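Side-chain contacts in McyG protein (Microcystis aeruginosa PCC 7806, PDB 4R0M), which probably activates a carboxylic acid substrate as its adenylate, for loading onto a peptidyl carrier protein during microcystin synthesis: residues 86-91 and 233-238; 200-205 and 339-344; 207-212 and 365-370; 243-248 and 264-269. One frame throughout, in Å; residues are numbered along the deposited sequence.

In the fold
Interaction 1 opens first, at helix 80-93, and closes its loop on helix 227-240, joining a helix beside the four-stranded parallel sheet to one beside the nine-stranded sheet. Before it closes, helix 196-210 has opened interactions 2 and 3, so both cross it. They run to the neighbouring strands 341-345 and 365-366 at one edge of the large sheet and also cross each other; I343 O probably bonds I367 N between them. Interaction 4 follows interaction 1 in the chain and is nested inside both longer loops. It ties strand 243-246 of the large sheet to the end of helix 258-265. Interaction 2 alone reaches the phenylalanyl-adenylate.

Interaction 1 (86-91 and 233-238); sequences ALWACF and LGIMAV
F91, which meets I235 across the contact, gives its backbone N to L87 O at 3.1 Å, the regular bond of helix 80-93. The same carbonyl oxygen, L87 O, also lies above one face of the F91 ring, toward its rim, so ring and helix backbone are closely packed. From this base the ring reaches out to the second helix, where its CE2 meets I235 CD1 at 3.9 Å.

W88 does most of the touching. Its CG stands beside the backbone N (chi1 -80°), which carries the six-membered ring of the indole across to helix 227-240. There W88 CZ2 lies 3.6 Å from V238 CG2 and 3.8 Å from I235 CG1. Both approaches are oblique to the ring. The indole is braced by its own helix too: F91 CD2 sits 3.6 Å above its plane, near the rim.

Each helix links two adjacent parallel strands as a beta-alpha-beta crossover, helix 80-93 in the four-stranded sheet and helix 227-240 in the nine-stranded one. Helices packed between two such sheets are a hallmark of the adenylating-enzyme fold. The short axes stay 12.9 Å apart and cross at -62°, a wide separation that the long side chains of W88 and F91 span. Two large aromatics on one side and two beta-branched aliphatics on the other fill that distance with flat and compact hydrocarbon surfaces. L19, V22 and L23 of helix 19-27 touch the same four side chains, while Y48 and L51 of helix 48-64 close on V238 and W88.

Interaction 2 (200-205 and 339-344); sequences LSMTAG and SCSGIT. With FA5 (adenosine-5'-[phenylalaninyl-phosphate]), chain C.
M202, modelled as selenomethionine, is the residue of helix 196-210 that meets segment 339-344. L200, two residues earlier, points its CB away from the partner, and its CD2 branch packs on I235 of helix 227-240. M202 turns the other way. Its CG is anti to the backbone N (chi1 175°) and the chain then bends (chi2 -80°), which lays it along the backbone of the partner rather than end-on against it.

M202 CB begins the contact beside C340 CB at 4.1 Å. Farther out, M202 CG comes to 3.3 Å from C340 O, and the terminal CE reaches S341 OG at 3.7 Å. G342 O also borders CG and CE. A long unbranched side chain suits this place because it can follow the curve of a backbone that passes through positive phi at both C340 and S341. T203, next along the helix, turns away and is hydrogen-bonded to D239.

Two serines hold the curve of segment 339-344. S341 OG donates to C340 O at 2.7 Å, tilted out of the carbonyl plane, and S339 OG donates to S341 O at 2.8 Å, within the plane.

On its far side the turn lines the adenylate pocket: S341 CB is 3.9 Å from CD2 of the phenylalanyl ring, and G342 N is 3.5 Å from its CE1. G335 and T337, just upstream, hydrogen-bond the same ligand. M202 is therefore a second-shell residue, backing the pocket wall through van der Waals contacts with carbon and with the carbonyl oxygens of C340 and G342, rather than through directed hydrogen bonds.

Interaction 3 (207-212 and 365-370); sequences VVMNHF and KPIPGA
M209, modelled as selenomethionine, reaches from the last turn of helix 196-210 onto the backbone of residues 365-367 and the ring of P368. Its side chain is almost fully extended: CG is anti to the backbone N (chi1 -178°), and the torsions beyond stay close to 180°. Thus stretched, it meets a different partner with each part of its length. M209 CB packs against P368 CD at 3.9 Å, SE passes I367 CA at 3.9 Å, and CE ends 3.4 Å from K365 O. A flexible chain with polarisable selenium, sulfur in methionine, suits a mixed carbonyl and hydrocarbon surface.

I367 puts its CG1 between the backbone N and the carbonyl carbon (chi1 52°). This leaves CG2 beside the backbone N, 4.1 Å from M209 SE, while the longer branch leads away. K365 contributes its backbone and CB, and its extended chain runs off from the contact. The rigid P368 ring occupies the second position of a type II beta turn closed by A370 N to I367 O at 3.0 Å. Glycine is expected in the third position, where G369 has phi 98°.

Strand 365-366 is the outermost of the large sheet and pairs with strand 341-345, whose W345 touches M209, N210 and I367. T206 of the helix packs on I367, so the helix end is seated over this sheet edge, while F212 turns to helix 227-240.

Interaction 4 (243-248 and 264-269); sequences DQIHVP and QKHQVS
I245, on strand 243-246, packs against H266 and V268, which lie between helix 258-265 and strand 270-273. This is a beta-alpha-beta connection in the large sheet: the two parallel strands flank strand 217-220, and the helical link passes over it.

The apolar contact is made by one methyl. I245 CG1 stands beside the backbone N (chi1 -49°) and projects CD1 from the strand. I245 CD1 lies 3.6 Å from H266 CB and 3.8 Å from H266 CG, so it meets the root of the imidazole obliquely; on the other partner it touches V268 CG2 at 3.9 Å. Beta-branched residues suit both positions, for I245 and V268 share V217 of the intervening strand as a neighbour, and I37 covers I245 from strand 33-37.

The polar partners of H266 lie beyond this patch. H266 offers carbon to I245 and directs its NE2 to E43, a carboxylate that also forms a salt bridge with K265; a histidine serves both needs at the end of a helix.

Strand alternation sends Q244 and H246 to the opposite face from I245. The Q244 amide reaches Y48 through NE2, and the ND1 of H246 pairs with N220. Between the two, H246 NE2 donates to Q244 OE1 at 2.7 Å with an N-H...O angle of 157°, meeting a lone pair in the amide plane.

Interaction 1 (86-91 and 233-238)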
loop_
_atom_site.group_PDB
_atom_site.type_symbol
_atom_site.label_atom_id
_atom_site.label_comp_id
_atom_site.label_asym_id
_atom_site.label_seq_id
_atom_site.Cartn_x
_atom_site.Cartn_y
_atom_site.Cartn_z
ATOM N N ALA A 86 -2.089 -12.450 -16.029
ATOM C CA ALA A 86 -3.010 -13.349 -15.328
ATOM C C ALA A 86 -4.170 -12.602 -14.671
ATOM O O ALA A 86 -5.296 -13.103 -14.634
ATOM C CB ALA A 86 -2.266 -14.180 -14.293
ATOM N N LEU A 87 -3.886 -11.409 -14.152
ATOM C CA LEU A 87 -4.907 -10.554 -13.545
ATOM C C LEU A 87 -5.934 -10.110 -14.587
ATOM O O LEU A 87 -7.146 -10.172 -14.343
ATOM C CB LEU A 87 -4.262 -9.331 -12.883
ATOM C CG LEU A 87 -5.177 -8.331 -12.170
ATOM C CD1 LEU A 87 -5.507 -8.792 -10.757
ATOM C CD2 LEU A 87 -4.531 -6.954 -12.141
ATOM N N TRP A 88 -5.436 -9.663 -15.740
ATOM C CA TRP A 88 -6.284 -9.244 -16.853
ATOM C C TRP A 88 -7.003 -10.390 -17.498
ATOM O O TRP A 88 -8.124 -10.225 -17.980
ATOM C CB TRP A 88 -5.483 -8.448 -17.877
ATOM C CG TRP A 88 -5.293 -7.015 -17.452
ATOM C CD1 TRP A 88 -4.147 -6.427 -16.925
ATOM C CD2 TRP A 88 -6.295 -5.941 -17.476
ATOM N NE1 TRP A 88 -4.362 -5.099 -16.642
ATOM C CE2 TRP A 88 -5.629 -4.745 -16.946
ATOM C CE3 TRP A 88 -7.627 -5.852 -17.874
ATOM C CZ2 TRP A 88 -6.286 -3.529 -16.831
ATOM C CZ3 TRP A 88 -8.279 -4.619 -17.751
ATOM C CH2 TRP A 88 -7.623 -3.487 -17.241
ATOM N N ALA A 89 -6.381 -11.567 -17.498
ATOM C CA ALA A 89 -7.051 -12.786 -17.949
ATOM C C ALA A 89 -8.347 -13.002 -17.169
ATOM O O ALA A 89 -9.401 -13.249 -17.761
ATOM C CB ALA A 89 -6.135 -13.989 -17.801
ATOM N N CYS A 90 -8.250 -12.899 -15.843
ATOM C CA CYS A 90 -9.393 -13.019 -14.946
ATOM C C CYS A 90 -10.429 -11.928 -15.204
ATOM O O CYS A 90 -11.633 -12.206 -15.241
ATOM C CB CYS A 90 -8.932 -12.978 -13.482
ATOM S SG CYS A 90 -7.905 -14.382 -12.978
ATOM N N PHE A 91 -9.965 -10.693 -15.386
ATOM C CA PHE A 91 -10.864 -9.570 -15.680
ATOM C C PHE A 91 -11.711 -9.825 -16.932
ATOM O O PHE A 91 -12.928 -9.628 -16.912
ATOM C CB PHE A 91 -10.087 -8.256 -15.831
ATOM C CG PHE A 91 -9.548 -7.699 -14.536
ATOM C CD1 PHE A 91 -10.116 -8.038 -13.310
ATOM C CD2 PHE A 91 -8.488 -6.800 -14.550
ATOM C CE1 PHE A 91 -9.619 -7.508 -12.126
ATOM C CE2 PHE A 91 -7.990 -6.266 -13.368
ATOM C CZ PHE A 91 -8.555 -6.622 -12.154
ATOM N N LEU A 233 -1.676 2.735 -10.492
ATOM C CA LEU A 233 -0.531 2.613 -11.393
ATOM C C LEU A 233 -0.612 1.362 -12.268
ATOM O O LEU A 233 0.400 0.869 -12.769
ATOM C CB LEU A 233 0.785 2.667 -10.609
ATOM C CG LEU A 233 1.037 3.956 -9.817
ATOM C CD1 LEU A 233 2.257 3.814 -8.921
ATOM C CD2 LEU A 233 1.176 5.169 -10.729
ATOM N N GLY A 234 -1.832 0.865 -12.449
ATOM C CA GLY A 234 -2.096 -0.271 -13.318
ATOM C C GLY A 234 -3.267 0.027 -14.230
ATOM O O GLY A 234 -3.085 0.449 -15.373
ATOM N N ILE A 235 -4.472 -0.173 -13.703
ATOM C CA ILE A 235 -5.713 0.005 -14.458
ATOM C C ILE A 235 -5.915 1.441 -14.958
ATOM O O ILE A 235 -6.438 1.644 -16.057
ATOM C CB ILE A 235 -6.933 -0.475 -13.638
ATOM C CG1 ILE A 235 -6.867 -1.994 -13.435
ATOM C CG2 ILE A 235 -8.245 -0.080 -14.310
ATOM C CD1 ILE A 235 -7.650 -2.500 -12.239
HETATM N N MSE A 236 -5.489 2.426 -14.167
HETATM C CA MSE A 236 -5.541 3.831 -14.588
HETATM C C MSE A 236 -4.763 4.030 -15.862
HETATM O O MSE A 236 -5.253 4.669 -16.797
HETATM C CB MSE A 236 -5.042 4.795 -13.507
HETATM C CG MSE A 236 -5.370 6.231 -13.922
HETATM SE SE MSE A 236 -4.814 7.560 -12.583
HETATM C CE MSE A 236 -2.892 7.559 -13.008
ATOM N N ALA A 237 -3.553 3.476 -15.911
ATOM C CA ALA A 237 -2.688 3.611 -17.076
ATOM C C ALA A 237 -3.315 2.984 -18.319
ATOM O O ALA A 237 -3.175 3.511 -19.423
ATOM C CB ALA A 237 -1.323 3.006 -16.797
ATOM N N VAL A 238 -4.007 1.863 -18.124
ATOM C CA VAL A 238 -4.742 1.199 -19.200
ATOM C C VAL A 238 -5.909 2.082 -19.660
ATOM O O VAL A 238 -6.116 2.263 -20.860
ATOM C CB VAL A 238 -5.244 -0.198 -18.772
ATOM C CG1 VAL A 238 -5.962 -0.894 -19.920
ATOM C CG2 VAL A 238 -4.084 -1.057 -18.291
#

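Interaction 2 (200-205 and 339-344)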
loop_
_atom_site.group_PDB
_atom_site.type_symbol
_atom_site.label_atom_id
_atom_site.label_comp_id
_atom_site.label_asym_id
_atom_site.label_seq_id
_atom_site.Cartn_x
_atom_site.Cartn_y
_atom_site.Cartn_z
ATOM N N LEU A 200 -13.323 2.065 -12.045
ATOM C CA LEU A 200 -13.342 3.032 -13.142
ATOM C C LEU A 200 -13.879 4.402 -12.741
ATOM O O LEU A 200 -13.593 5.402 -13.400
ATOM C CB LEU A 200 -14.071 2.464 -14.365
ATOM C CG LEU A 200 -13.374 1.226 -14.942
ATOM C CD1 LEU A 200 -14.181 0.611 -16.073
ATOM C CD2 LEU A 200 -11.953 1.542 -15.395
ATOM N N SER A 201 -14.637 4.442 -11.647
ATOM C CA SER A 201 -15.078 5.701 -11.056
ATOM C C SER A 201 -13.937 6.411 -10.311
ATOM O O SER A 201 -13.929 7.640 -10.210
ATOM C CB SER A 201 -16.272 5.471 -10.134
ATOM O OG SER A 201 -17.402 5.020 -10.862
HETATM N N MSE A 202 -12.955 5.678 -9.824
HETATM C CA MSE A 202 -11.784 6.258 -9.238
HETATM C C MSE A 202 -10.930 6.750 -10.344
HETATM O O MSE A 202 -10.439 7.854 -10.279
HETATM C CB MSE A 202 -11.084 5.210 -8.371
HETATM C CG MSE A 202 -9.757 5.637 -7.769
HETATM SE SE MSE A 202 -8.234 5.553 -8.960
HETATM C CE MSE A 202 -6.939 6.561 -8.019
ATOM N N THR A 203 -10.750 5.936 -11.356
ATOM C CA THR A 203 -9.902 6.273 -12.496
ATOM C C THR A 203 -10.334 7.585 -13.128
ATOM O O THR A 203 -9.525 8.504 -13.274
ATOM C CB THR A 203 -9.950 5.186 -13.587
ATOM O OG1 THR A 203 -11.288 5.010 -14.050
ATOM C CG2 THR A 203 -9.473 3.890 -13.045
ATOM N N ALA A 204 -11.615 7.661 -13.489
ATOM C CA ALA A 204 -12.187 8.844 -14.125
ATOM C C ALA A 204 -12.017 10.086 -13.252
ATOM O O ALA A 204 -11.556 11.123 -13.734
ATOM C CB ALA A 204 -13.656 8.614 -14.466
ATOM N N GLY A 205 -12.365 9.965 -11.971
ATOM C CA GLY A 205 -12.242 11.069 -11.016
ATOM C C GLY A 205 -10.821 11.585 -10.868
ATOM O O GLY A 205 -10.593 12.795 -10.860
ATOM N N SER A 339 -11.422 2.147 -1.224
ATOM C CA SER A 339 -11.725 3.195 -2.201
ATOM C C SER A 339 -10.861 3.101 -3.463
ATOM O O SER A 339 -10.617 4.111 -4.126
ATOM C CB SER A 339 -11.593 4.587 -1.564
ATOM O OG SER A 339 -10.234 4.913 -1.304
ATOM N N CYS A 340 -10.410 1.890 -3.792
ATOM C CA CYS A 340 -9.575 1.644 -4.977
ATOM C C CYS A 340 -8.402 2.638 -4.950
ATOM O O CYS A 340 -8.206 3.417 -5.893
ATOM C CB CYS A 340 -10.393 1.814 -6.264
ATOM S SG CYS A 340 -12.012 1.010 -6.257
ATOM N N SER A 341 -7.628 2.583 -3.866
ATOM C CA SER A 341 -6.505 3.502 -3.608
ATOM C C SER A 341 -6.968 4.966 -3.502
ATOM O O SER A 341 -7.989 5.243 -2.867
ATOM C CB SER A 341 -5.332 3.303 -4.590
ATOM O OG SER A 341 -5.583 3.893 -5.852
ATOM N N GLY A 342 -6.221 5.885 -4.119
ATOM C CA GLY A 342 -6.423 7.332 -3.955
ATOM C C GLY A 342 -7.845 7.850 -4.049
ATOM O O GLY A 342 -8.567 7.532 -4.992
ATOM N N ILE A 343 -8.244 8.650 -3.060
ATOM C CA ILE A 343 -9.570 9.278 -3.038
ATOM C C ILE A 343 -9.490 10.802 -2.849
ATOM O O ILE A 343 -10.380 11.531 -3.296
ATOM C CB ILE A 343 -10.514 8.628 -1.994
ATOM C CG1 ILE A 343 -11.964 9.086 -2.214
ATOM C CG2 ILE A 343 -10.041 8.902 -0.570
ATOM C CD1 ILE A 343 -13.004 8.271 -1.479
ATOM N N THR A 344 -8.436 11.273 -2.181
ATOM C CA THR A 344 -8.131 12.703 -2.123
ATOM C C THR A 344 -6.717 12.939 -2.648
ATOM O O THR A 344 -5.843 12.088 -2.489
ATOM C CB THR A 344 -8.259 13.306 -0.700
ATOM O OG1 THR A 344 -7.187 12.840 0.131
ATOM C CG2 THR A 344 -9.601 12.964 -0.055
HETATM C C FA5 C . -3.235 1.561 1.382
HETATM O O FA5 C . -2.233 1.569 2.087
HETATM C CA FA5 C . -3.559 2.751 0.516
HETATM N N FA5 C . -3.477 3.886 1.403
HETATM C CB FA5 C . -2.546 2.938 -0.623
HETATM C CG FA5 C . -2.644 4.184 -1.513
HETATM C CD1 FA5 C . -3.364 5.331 -1.174
HETATM C CD2 FA5 C . -1.960 4.185 -2.736
HETATM C CE1 FA5 C . -3.406 6.436 -2.035
HETATM C CE2 FA5 C . -1.989 5.285 -3.600
HETATM C CZ FA5 C . -2.719 6.419 -3.248
HETATM P P FA5 C . -4.548 -0.345 2.811
HETATM O OP1 FA5 C . -3.537 -1.414 3.132
HETATM O OP2 FA5 C . -6.000 -0.733 2.688
HETATM O OP3 FA5 C . -4.109 0.390 1.431
HETATM O "O5'" FA5 C . -4.413 0.767 3.971
HETATM C "C5'" FA5 C . -5.261 1.910 4.045
HETATM C "C4'" FA5 C . -4.896 2.690 5.298
HETATM O "O4'" FA5 C . -3.576 3.243 5.224
HETATM C "C3'" FA5 C . -5.797 3.885 5.534
HETATM O "O3'" FA5 C . -7.025 3.516 6.159
HETATM C "C2'" FA5 C . -4.940 4.749 6.431
HETATM O "O2'" FA5 C . -5.043 4.317 7.792
HETATM C "C1'" FA5 C . -3.532 4.477 5.946
HETATM N N9 FA5 C . -3.112 5.589 5.055
HETATM C C8 FA5 C . -3.080 5.550 3.711
HETATM N N7 FA5 C . -2.648 6.723 3.187
HETATM C C5 FA5 C . -2.399 7.553 4.215
HETATM C C6 FA5 C . -1.917 8.948 4.377
HETATM N N6 FA5 C . -1.609 9.712 3.304
HETATM N N1 FA5 C . -1.797 9.437 5.634
HETATM C C2 FA5 C . -2.104 8.692 6.717
HETATM N N3 FA5 C . -2.539 7.420 6.645
HETATM C C4 FA5 C . -2.709 6.803 5.446
#

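Interaction 3 (207-212 and 365-370)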
loop_
_atom_site.group_PDB
_atom_site.type_symbol
_atom_site.label_atom_id
_atom_site.label_comp_id
_atom_site.label_asym_id
_atom_site.label_seq_id
_atom_site.Cartn_x
_atom_site.Cartn_y
_atom_site.Cartn_z
ATOM N N VAL A 207 -8.323 11.180 -13.059
ATOM C CA VAL A 207 -7.872 11.709 -14.349
ATOM C C VAL A 207 -8.384 13.134 -14.581
ATOM O O VAL A 207 -7.593 14.037 -14.865
ATOM C CB VAL A 207 -8.252 10.765 -15.519
ATOM C CG1 VAL A 207 -8.105 11.463 -16.867
ATOM C CG2 VAL A 207 -7.394 9.507 -15.481
ATOM N N VAL A 208 -9.695 13.330 -14.434
ATOM C CA VAL A 208 -10.321 14.644 -14.618
ATOM C C VAL A 208 -9.716 15.698 -13.684
ATOM O O VAL A 208 -9.361 16.795 -14.128
ATOM C CB VAL A 208 -11.863 14.588 -14.442
ATOM C CG1 VAL A 208 -12.478 15.978 -14.548
ATOM C CG2 VAL A 208 -12.492 13.672 -15.483
HETATM N N MSE A 209 -9.587 15.351 -12.402
HETATM C CA MSE A 209 -9.085 16.278 -11.384
HETATM C C MSE A 209 -7.649 16.660 -11.629
HETATM O O MSE A 209 -7.281 17.827 -11.476
HETATM C CB MSE A 209 -9.222 15.646 -9.996
HETATM C CG MSE A 209 -8.754 16.575 -8.876
HETATM SE SE MSE A 209 -9.080 15.728 -7.128
HETATM C CE MSE A 209 -8.005 16.971 -6.044
ATOM N N ASN A 210 -6.827 15.689 -12.019
ATOM C CA ASN A 210 -5.383 15.912 -12.120
ATOM C C ASN A 210 -4.849 16.100 -13.539
ATOM O O ASN A 210 -3.640 16.258 -13.734
ATOM C CB ASN A 210 -4.624 14.813 -11.372
ATOM C CG ASN A 210 -4.931 14.810 -9.884
ATOM O OD1 ASN A 210 -4.654 15.781 -9.179
ATOM N ND2 ASN A 210 -5.509 13.718 -9.399
ATOM N N HIS A 211 -5.759 16.095 -14.514
ATOM C CA HIS A 211 -5.447 16.383 -15.922
ATOM C C HIS A 211 -4.459 15.422 -16.533
ATOM O O HIS A 211 -3.503 15.832 -17.199
ATOM C CB HIS A 211 -4.970 17.829 -16.099
ATOM C CG HIS A 211 -5.848 18.856 -15.421
ATOM N ND1 HIS A 211 -7.086 19.155 -15.860
ATOM C CD2 HIS A 211 -5.619 19.664 -14.310
ATOM C CE1 HIS A 211 -7.627 20.100 -15.066
ATOM N NE2 HIS A 211 -6.727 20.411 -14.118
ATOM N N PHE A 212 -4.681 14.128 -16.312
ATOM C CA PHE A 212 -3.838 13.096 -16.910
ATOM C C PHE A 212 -4.297 12.797 -18.334
ATOM O O PHE A 212 -5.493 12.824 -18.626
ATOM C CB PHE A 212 -3.856 11.807 -16.076
ATOM C CG PHE A 212 -3.317 11.959 -14.674
ATOM C CD1 PHE A 212 -2.324 12.891 -14.375
ATOM C CD2 PHE A 212 -3.780 11.132 -13.654
ATOM C CE1 PHE A 212 -1.830 13.013 -13.083
ATOM C CE2 PHE A 212 -3.288 11.247 -12.362
ATOM C CZ PHE A 212 -2.309 12.185 -12.076
ATOM N N LYS A 365 -8.157 17.529 -1.568
ATOM C CA LYS A 365 -9.605 17.426 -1.707
ATOM C C LYS A 365 -9.988 16.131 -2.422
ATOM O O LYS A 365 -9.188 15.591 -3.184
ATOM C CB LYS A 365 -10.145 18.640 -2.474
ATOM C CG LYS A 365 -9.889 19.975 -1.792
ATOM C CD LYS A 365 -10.514 21.125 -2.564
ATOM C CE LYS A 365 -10.118 22.470 -1.973
ATOM N NZ LYS A 365 -10.778 23.603 -2.681
ATOM N N PRO A 366 -11.217 15.631 -2.185
ATOM C CA PRO A 366 -11.663 14.390 -2.813
ATOM C C PRO A 366 -11.919 14.522 -4.312
ATOM O O PRO A 366 -12.235 15.612 -4.798
ATOM C CB PRO A 366 -12.974 14.087 -2.088
ATOM C CG PRO A 366 -13.485 15.423 -1.687
ATOM C CD PRO A 366 -12.255 16.194 -1.303
ATOM N N ILE A 367 -11.786 13.404 -5.019
ATOM C CA ILE A 367 -12.052 13.328 -6.453
ATOM C C ILE A 367 -13.519 13.633 -6.768
ATOM O O ILE A 367 -14.379 13.496 -5.891
ATOM C CB ILE A 367 -11.689 11.935 -7.030
ATOM C CG1 ILE A 367 -12.358 10.809 -6.226
ATOM C CG2 ILE A 367 -10.180 11.752 -7.072
ATOM C CD1 ILE A 367 -12.399 9.470 -6.934
ATOM N N PRO A 368 -13.804 14.072 -8.012
ATOM C CA PRO A 368 -15.184 14.136 -8.486
ATOM C C PRO A 368 -15.911 12.807 -8.270
ATOM O O PRO A 368 -15.361 11.743 -8.568
ATOM C CB PRO A 368 -15.022 14.425 -9.978
ATOM C CG PRO A 368 -13.762 15.212 -10.063
ATOM C CD PRO A 368 -12.867 14.694 -8.970
ATOM N N GLY A 369 -17.129 12.880 -7.739
ATOM C CA GLY A 369 -17.919 11.692 -7.421
ATOM C C GLY A 369 -17.830 11.284 -5.960
ATOM O O GLY A 369 -18.649 10.501 -5.479
ATOM N N ALA A 370 -16.839 11.820 -5.252
ATOM C CA ALA A 370 -16.579 11.432 -3.869
ATOM C C ALA A 370 -16.912 12.534 -2.865
ATOM O O ALA A 370 -16.742 13.723 -3.147
ATOM C CB ALA A 370 -15.133 10.989 -3.709
#

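Interaction 4 (243-248 and 264-269)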
loop_
_atom_site.group_PDB
_atom_site.type_symbol
_atom_site.label_atom_id
_atom_site.label_comp_id
_atom_site.label_asym_id
_atom_site.label_seq_id
_atom_site.Cartn_x
_atom_site.Cartn_y
_atom_site.Cartn_z
ATOM N N ASP A 243 1.815 4.810 -21.168
ATOM C CA ASP A 243 2.887 3.896 -20.784
ATOM C C ASP A 243 2.922 3.675 -19.274
ATOM O O ASP A 243 2.808 4.628 -18.495
ATOM C CB ASP A 243 4.242 4.418 -21.269
ATOM C CG ASP A 243 4.535 4.044 -22.711
ATOM O OD1 ASP A 243 4.132 2.945 -23.149
ATOM O OD2 ASP A 243 5.189 4.850 -23.407
ATOM N N GLN A 244 3.059 2.414 -18.872
ATOM C CA GLN A 244 3.219 2.065 -17.458
ATOM C C GLN A 244 4.433 1.170 -17.220
ATOM O O GLN A 244 4.717 0.257 -18.000
ATOM C CB GLN A 244 1.939 1.449 -16.865
ATOM C CG GLN A 244 1.519 0.102 -17.435
ATOM C CD GLN A 244 0.297 -0.463 -16.734
ATOM O OE1 GLN A 244 0.403 -1.092 -15.677
ATOM N NE2 GLN A 244 -0.873 -0.252 -17.328
ATOM N N ILE A 245 5.143 1.452 -16.133
ATOM C CA ILE A 245 6.363 0.735 -15.782
ATOM C C ILE A 245 6.203 0.083 -14.412
ATOM O O ILE A 245 5.661 0.693 -13.485
ATOM C CB ILE A 245 7.590 1.673 -15.789
ATOM C CG1 ILE A 245 7.632 2.485 -17.091
ATOM C CG2 ILE A 245 8.880 0.880 -15.617
ATOM C CD1 ILE A 245 8.430 3.767 -17.000
ATOM N N HIS A 246 6.664 -1.160 -14.299
ATOM C CA HIS A 246 6.619 -1.893 -13.039
ATOM C C HIS A 246 7.963 -2.455 -12.671
ATOM O O HIS A 246 8.563 -3.224 -13.428
ATOM C CB HIS A 246 5.549 -2.974 -13.082
ATOM C CG HIS A 246 4.146 -2.424 -13.131
ATOM N ND1 HIS A 246 3.483 -2.038 -12.025
ATOM C CD2 HIS A 246 3.296 -2.177 -14.207
ATOM C CE1 HIS A 246 2.267 -1.580 -12.369
ATOM N NE2 HIS A 246 2.155 -1.664 -13.706
ATOM N N VAL A 247 8.437 -2.054 -11.494
ATOM C CA VAL A 247 9.750 -2.437 -10.980
ATOM C C VAL A 247 9.547 -3.263 -9.709
ATOM O O VAL A 247 8.690 -2.920 -8.894
ATOM C CB VAL A 247 10.599 -1.187 -10.640
ATOM C CG1 VAL A 247 12.072 -1.547 -10.484
ATOM C CG2 VAL A 247 10.433 -0.109 -11.703
ATOM N N PRO A 248 10.321 -4.357 -9.534
ATOM C CA PRO A 248 10.219 -5.116 -8.281
ATOM C C PRO A 248 10.745 -4.289 -7.107
ATOM O O PRO A 248 11.767 -3.609 -7.242
ATOM C CB PRO A 248 11.116 -6.341 -8.522
ATOM C CG PRO A 248 11.390 -6.366 -9.993
ATOM C CD PRO A 248 11.326 -4.939 -10.441
ATOM N N GLN A 264 14.323 9.447 -14.430
ATOM C CA GLN A 264 15.104 10.203 -15.405
ATOM C C GLN A 264 15.168 9.498 -16.762
ATOM O O GLN A 264 14.914 10.117 -17.799
ATOM C CB GLN A 264 16.520 10.437 -14.870
ATOM C CG GLN A 264 17.427 11.226 -15.804
ATOM C CD GLN A 264 18.866 11.268 -15.325
ATOM O OE1 GLN A 264 19.335 12.297 -14.841
ATOM N NE2 GLN A 264 19.572 10.146 -15.453
ATOM N N LYS A 265 15.512 8.211 -16.735
ATOM C CA LYS A 265 15.703 7.404 -17.939
ATOM C C LYS A 265 14.429 7.270 -18.777
ATOM O O LYS A 265 14.483 7.316 -20.007
ATOM C CB LYS A 265 16.225 6.015 -17.558
ATOM C CG LYS A 265 16.567 5.116 -18.736
ATOM C CD LYS A 265 16.821 3.687 -18.285
ATOM C CE LYS A 265 17.089 2.775 -19.473
ATOM N NZ LYS A 265 17.485 1.403 -19.046
ATOM N N HIS A 266 13.292 7.105 -18.106
ATOM C CA HIS A 266 12.024 6.851 -18.786
ATOM C C HIS A 266 11.123 8.051 -18.845
ATOM O O HIS A 266 9.977 7.949 -19.292
ATOM C CB HIS A 266 11.300 5.689 -18.122
ATOM C CG HIS A 266 11.940 4.350 -18.382
ATOM N ND1 HIS A 266 11.666 3.620 -19.476
ATOM C CD2 HIS A 266 12.867 3.620 -17.643
ATOM C CE1 HIS A 266 12.378 2.480 -19.443
ATOM N NE2 HIS A 266 13.112 2.480 -18.321
ATOM N N GLN A 267 11.636 9.199 -18.404
ATOM C CA GLN A 267 10.869 10.445 -18.362
ATOM C C GLN A 267 9.505 10.236 -17.699
ATOM O O GLN A 267 8.455 10.521 -18.280
ATOM C CB GLN A 267 10.738 11.063 -19.764
ATOM C CG GLN A 267 12.024 11.696 -20.285
ATOM C CD GLN A 267 12.456 12.901 -19.467
ATOM O OE1 GLN A 267 13.437 12.843 -18.726
ATOM N NE2 GLN A 267 11.712 13.996 -19.585
ATOM N N VAL A 268 9.550 9.725 -16.469
ATOM C CA VAL A 268 8.359 9.368 -15.704
ATOM C C VAL A 268 7.661 10.616 -15.171
ATOM O O VAL A 268 8.308 11.522 -14.643
ATOM C CB VAL A 268 8.723 8.395 -14.561
ATOM C CG1 VAL A 268 7.545 8.158 -13.625
ATOM C CG2 VAL A 268 9.225 7.077 -15.136
ATOM N N SER A 269 6.340 10.656 -15.320
ATOM C CA SER A 269 5.542 11.814 -14.921
ATOM C C SER A 269 4.692 11.561 -13.674
ATOM O O SER A 269 4.310 12.505 -12.981
ATOM C CB SER A 269 4.644 12.262 -16.078
ATOM O OG SER A 269 3.778 11.216 -16.487
#